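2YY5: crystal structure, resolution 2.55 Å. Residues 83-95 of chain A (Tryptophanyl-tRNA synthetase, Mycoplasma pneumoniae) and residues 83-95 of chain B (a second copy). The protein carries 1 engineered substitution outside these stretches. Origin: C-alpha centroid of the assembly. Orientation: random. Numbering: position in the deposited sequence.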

# COMPACT_ATOMS: atom_id res chain seq x y z
N GLN A 83 -10.29 9.62 5.15
CA GLN A 83 -9.69 8.78 4.11
C GLN A 83 -9.83 7.27 4.29
O GLN A 83 -9.81 6.54 3.31
N SER A 84 -9.96 6.79 5.52
CA SER A 84 -10.10 5.34 5.71
C SER A 84 -11.42 4.84 5.12
O SER A 84 -11.57 3.65 4.84
N ASP A 85 -12.37 5.74 4.92
CA ASP A 85 -13.68 5.40 4.36
C ASP A 85 -13.61 5.10 2.88
O ASP A 85 -14.56 4.58 2.31
N LEU A 86 -12.49 5.45 2.24
CA LEU A 86 -12.34 5.18 0.81
C LEU A 86 -11.19 4.21 0.55
O LEU A 86 -10.03 4.51 0.83
N LEU A 87 -11.52 3.05 0.00
CA LEU A 87 -10.53 2.05 -0.33
C LEU A 87 -9.66 2.58 -1.48
O LEU A 87 -8.52 2.14 -1.65
N GLU A 88 -10.20 3.52 -2.24
CA GLU A 88 -9.47 4.11 -3.36
C GLU A 88 -8.13 4.67 -2.90
O GLU A 88 -7.15 4.62 -3.64
N HIS A 89 -8.08 5.21 -1.68
CA HIS A 89 -6.82 5.77 -1.18
C HIS A 89 -5.71 4.73 -1.06
O HIS A 89 -4.59 4.97 -1.51
N SER A 90 -6.03 3.58 -0.46
CA SER A 90 -5.04 2.52 -0.31
C SER A 90 -4.59 2.01 -1.67
O SER A 90 -3.43 1.62 -1.83
N MET A 91 -5.48 2.01 -2.66
CA MET A 91 -5.10 1.51 -3.98
C MET A 91 -4.29 2.52 -4.76
O MET A 91 -3.27 2.16 -5.35
N MET A 92 -4.73 3.78 -4.76
CA MET A 92 -4.01 4.83 -5.47
C MET A 92 -2.62 4.95 -4.87
O MET A 92 -1.63 5.14 -5.58
N GLY A 93 -2.56 4.82 -3.54
CA GLY A 93 -1.29 4.92 -2.84
C GLY A 93 -0.38 3.74 -3.11
O GLY A 93 0.85 3.84 -3.01
N TYR A 94 -0.98 2.60 -3.44
CA TYR A 94 -0.21 1.41 -3.75
C TYR A 94 0.46 1.62 -5.10
O TYR A 94 1.61 1.24 -5.31
N LEU A 95 -0.28 2.23 -6.03
CA LEU A 95 0.25 2.49 -7.35
C LEU A 95 1.41 3.50 -7.28
O LEU A 95 2.42 3.33 -7.95
N GLN B 83 -6.79 -10.10 -8.48
CA GLN B 83 -6.44 -9.30 -7.30
C GLN B 83 -6.78 -7.81 -7.40
O GLN B 83 -7.39 -7.25 -6.50
N SER B 84 -6.40 -7.18 -8.50
CA SER B 84 -6.67 -5.76 -8.67
C SER B 84 -8.15 -5.40 -8.74
O SER B 84 -8.50 -4.22 -8.61
N ASP B 85 -9.03 -6.38 -8.97
CA ASP B 85 -10.47 -6.10 -9.05
C ASP B 85 -11.04 -5.79 -7.68
O ASP B 85 -12.17 -5.29 -7.57
N LEU B 86 -10.28 -6.09 -6.63
CA LEU B 86 -10.71 -5.84 -5.27
C LEU B 86 -9.86 -4.82 -4.50
O LEU B 86 -8.76 -5.11 -4.05
N LEU B 87 -10.38 -3.61 -4.34
CA LEU B 87 -9.66 -2.60 -3.58
C LEU B 87 -9.37 -3.11 -2.17
O LEU B 87 -8.47 -2.59 -1.49
N GLU B 88 -10.12 -4.12 -1.71
CA GLU B 88 -9.91 -4.67 -0.37
C GLU B 88 -8.50 -5.21 -0.21
O GLU B 88 -7.98 -5.26 0.90
N HIS B 89 -7.88 -5.61 -1.31
CA HIS B 89 -6.53 -6.14 -1.24
C HIS B 89 -5.52 -5.05 -0.91
O HIS B 89 -4.71 -5.22 -0.01
N SER B 90 -5.60 -3.93 -1.61
CA SER B 90 -4.68 -2.83 -1.35
C SER B 90 -4.86 -2.34 0.09
O SER B 90 -3.88 -2.02 0.77
N MET B 91 -6.10 -2.29 0.55
CA MET B 91 -6.37 -1.81 1.89
C MET B 91 -5.86 -2.74 2.96
O MET B 91 -5.21 -2.31 3.91
N MET B 92 -6.14 -4.03 2.82
CA MET B 92 -5.68 -4.99 3.81
C MET B 92 -4.15 -5.04 3.78
O MET B 92 -3.50 -5.12 4.82
N GLY B 93 -3.59 -4.98 2.57
CA GLY B 93 -2.15 -5.02 2.40
C GLY B 93 -1.50 -3.86 3.11
O GLY B 93 -0.38 -3.98 3.64
N TYR B 94 -2.21 -2.74 3.13
CA TYR B 94 -1.73 -1.53 3.79
C TYR B 94 -1.72 -1.68 5.30
O TYR B 94 -0.77 -1.25 5.97
N LEU B 95 -2.76 -2.30 5.86
CA LEU B 95 -2.81 -2.49 7.31
C LEU B 95 -1.66 -3.37 7.74
O LEU B 95 -1.03 -3.15 8.77

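Where two copies of one helix cross about a local twofold, the smallest side chains on the facing surfaces often decide how close the backbones can come. The paired stretches of this tryptophanyl-tRNA synthetase illustrate the principle. Their helices cross at 77°, with axes approaching to 7.7 Å, and serine sits where the crossing is tightest. Ser A90 and Ser B90 both point toward the partner, both in the p rotamer, and their hydroxyls meet with OG of Ser A90 2.7 Å from OG of Ser B90. Each hydroxyl also turns back on its own helix: OG of Ser A90 donates a hydrogen bond to O of Leu A87 at 2.8 Å, and OG of Ser B90 does the same to O of Leu B87 at 2.8 Å. Folded down in this way, the serine is a low bump. It settles against the backbone of the opposing helix, where OG of Ser A90 lies 3.1 Å from N of Met B91, a close approach whose angle is too poor for a hydrogen bond.

On the N-terminal side of this serine pair, the leucines form a second point of contact. Leu A87 and Leu B87 point toward each other and touch through their stems, CB of Leu A87 to CB of Leu B87 at 3.5 Å, while their branched ends lead off to opposite sides of that contact. Their chi2 angles, 33° and 22°, lie between the usual wells. In each copy one methyl reaches the partner's methionine and the other its glutamate: CD1 of Leu A87 is 4.1 Å from CG of Met B91, while CD2 of Leu A87 is 3.9 Å from OE1 of Glu B88.

The methionines supply the long, flexible filling. Met A91 and Met B91 leave their helices sideways, with chi1 t and chi2 p, and their terminal methyls lie against the partner's serine, CE of Met A91 3.4 Å from CB of Ser B90, and beside its leucine. CE of Met A91 lies 4.0 Å from CD1 of Leu B87 and 4.1 Å from O of Leu B86, entering the hollow beside the turn that leads into the helix; CE of Met B91 likewise approaches O of Leu A86 at 4.2 Å.

Farther along, the contact thins. Tyr A94 and Tyr B94, both t, offer mainly their stems to the serines, with CB of Tyr A94 4.5 Å from CB of Ser B90. Met A92 and Met B92 point away and take no part. With no clear hydrogen bond between the stretches, the fit rests largely on shape: short serines at the crossing, leucines abutting beside them, and methionines filling the space between the partner's serine and leucine.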

# COMPACT_ATOMS: atom_id res chain seq x y z
CB GLN A 83 -8.22 9.14 3.88
CG GLN A 83 -7.31 8.88 5.03
CD GLN A 83 -5.85 8.83 4.61
OE1 GLN A 83 -4.96 8.85 5.46
NE2 GLN A 83 -5.60 8.75 3.32
CB SER A 84 -10.01 4.98 7.19
OG SER A 84 -11.18 5.38 7.90
CB ASP A 85 -14.67 6.53 4.59
CG ASP A 85 -15.45 6.40 5.89
OD1 ASP A 85 -16.13 7.38 6.27
OD2 ASP A 85 -15.40 5.32 6.52
CB LEU A 86 -12.07 6.45 0.02
CG LEU A 86 -13.02 7.64 0.04
CD1 LEU A 86 -12.72 8.46 -1.20
CD2 LEU A 86 -14.46 7.20 0.03
CB LEU A 87 -11.23 0.74 -0.73
CG LEU A 87 -11.43 -0.31 0.37
CD1 LEU A 87 -11.66 0.34 1.71
CD2 LEU A 87 -12.57 -1.20 -0.02
CB GLU A 88 -10.28 5.22 -4.03
CG GLU A 88 -11.47 4.75 -4.86
CD GLU A 88 -12.66 4.32 -4.02
OE1 GLU A 88 -13.61 3.73 -4.58
OE2 GLU A 88 -12.65 4.57 -2.79
CB HIS A 89 -7.05 6.45 0.17
CG HIS A 89 -7.58 7.84 0.05
ND1 HIS A 89 -6.77 8.95 -0.02
CD2 HIS A 89 -8.85 8.29 -0.09
CE1 HIS A 89 -7.51 10.03 -0.21
NE2 HIS A 89 -8.78 9.66 -0.25
CB SER A 90 -5.61 1.35 0.51
OG SER A 90 -6.70 0.72 -0.14
CB MET A 91 -6.33 1.08 -4.79
CG MET A 91 -6.00 0.43 -6.15
SD MET A 91 -4.91 -1.04 -6.12
CE MET A 91 -6.06 -2.33 -5.43
CB MET A 92 -4.74 6.17 -5.36
CG MET A 92 -4.02 7.30 -6.07
SD MET A 92 -3.72 6.93 -7.83
CE MET A 92 -5.14 7.70 -8.58
CB TYR A 94 -1.12 0.17 -3.80
CG TYR A 94 -0.35 -1.09 -4.12
CD1 TYR A 94 -0.25 -1.58 -5.44
CD2 TYR A 94 0.35 -1.76 -3.12
CE1 TYR A 94 0.55 -2.70 -5.74
CE2 TYR A 94 1.15 -2.87 -3.40
CZ TYR A 94 1.25 -3.33 -4.71
OH TYR A 94 2.05 -4.42 -4.96
CB LEU A 95 -0.84 3.02 -8.28
CG LEU A 95 -2.05 2.10 -8.49
CD1 LEU A 95 -2.93 2.66 -9.62
CD2 LEU A 95 -1.59 0.70 -8.83
CB GLN B 83 -4.94 -9.48 -7.01
CG GLN B 83 -4.43 -8.75 -5.77
CD GLN B 83 -2.95 -8.99 -5.53
OE1 GLN B 83 -2.20 -9.24 -6.47
NE2 GLN B 83 -2.53 -8.89 -4.28
CB SER B 84 -5.95 -5.23 -9.92
OG SER B 84 -6.50 -5.76 -11.12
CB ASP B 85 -11.24 -7.27 -9.66
CG ASP B 85 -11.32 -7.21 -11.17
OD1 ASP B 85 -11.59 -8.26 -11.79
OD2 ASP B 85 -11.12 -6.12 -11.75
CB LEU B 86 -10.74 -7.15 -4.47
CG LEU B 86 -11.85 -8.15 -4.77
CD1 LEU B 86 -11.67 -8.70 -6.18
CD2 LEU B 86 -11.82 -9.28 -3.74
CB LEU B 87 -10.50 -1.31 -3.50
CG LEU B 87 -10.36 -0.29 -4.64
CD1 LEU B 87 -9.83 -0.95 -5.90
CD2 LEU B 87 -11.70 0.35 -4.88
CB GLU B 88 -10.90 -5.81 -0.07
CG GLU B 88 -12.33 -5.38 0.26
CD GLU B 88 -13.10 -4.97 -0.97
OE1 GLU B 88 -14.28 -4.59 -0.86
OE2 GLU B 88 -12.51 -5.05 -2.07
CB HIS B 89 -6.19 -6.86 -2.55
CG HIS B 89 -6.73 -8.25 -2.60
ND1 HIS B 89 -6.03 -9.34 -2.12
CD2 HIS B 89 -7.94 -8.73 -2.98
CE1 HIS B 89 -6.78 -10.42 -2.20
NE2 HIS B 89 -7.95 -10.07 -2.72
CB SER B 90 -4.93 -1.67 -2.32
OG SER B 90 -6.17 -1.04 -2.08
CB MET B 91 -7.87 -1.56 2.09
CG MET B 91 -8.22 -0.97 3.45
SD MET B 91 -7.15 0.39 3.96
CE MET B 91 -8.01 1.79 3.31
CB MET B 92 -6.27 -6.38 3.53
CG MET B 92 -5.87 -7.47 4.54
SD MET B 92 -6.31 -7.10 6.28
CE MET B 92 -7.87 -7.92 6.40
CB TYR B 94 -2.59 -0.32 3.40
CG TYR B 94 -2.13 0.99 4.01
CD1 TYR B 94 -2.61 1.42 5.25
CD2 TYR B 94 -1.16 1.76 3.38
CE1 TYR B 94 -2.14 2.59 5.83
CE2 TYR B 94 -0.69 2.92 3.95
CZ TYR B 94 -1.17 3.33 5.17
OH TYR B 94 -0.65 4.48 5.72
CB LEU B 95 -4.14 -3.12 7.74
CG LEU B 95 -5.41 -2.35 7.42
CD1 LEU B 95 -6.58 -3.03 8.07
CD2 LEU B 95 -5.28 -0.92 7.90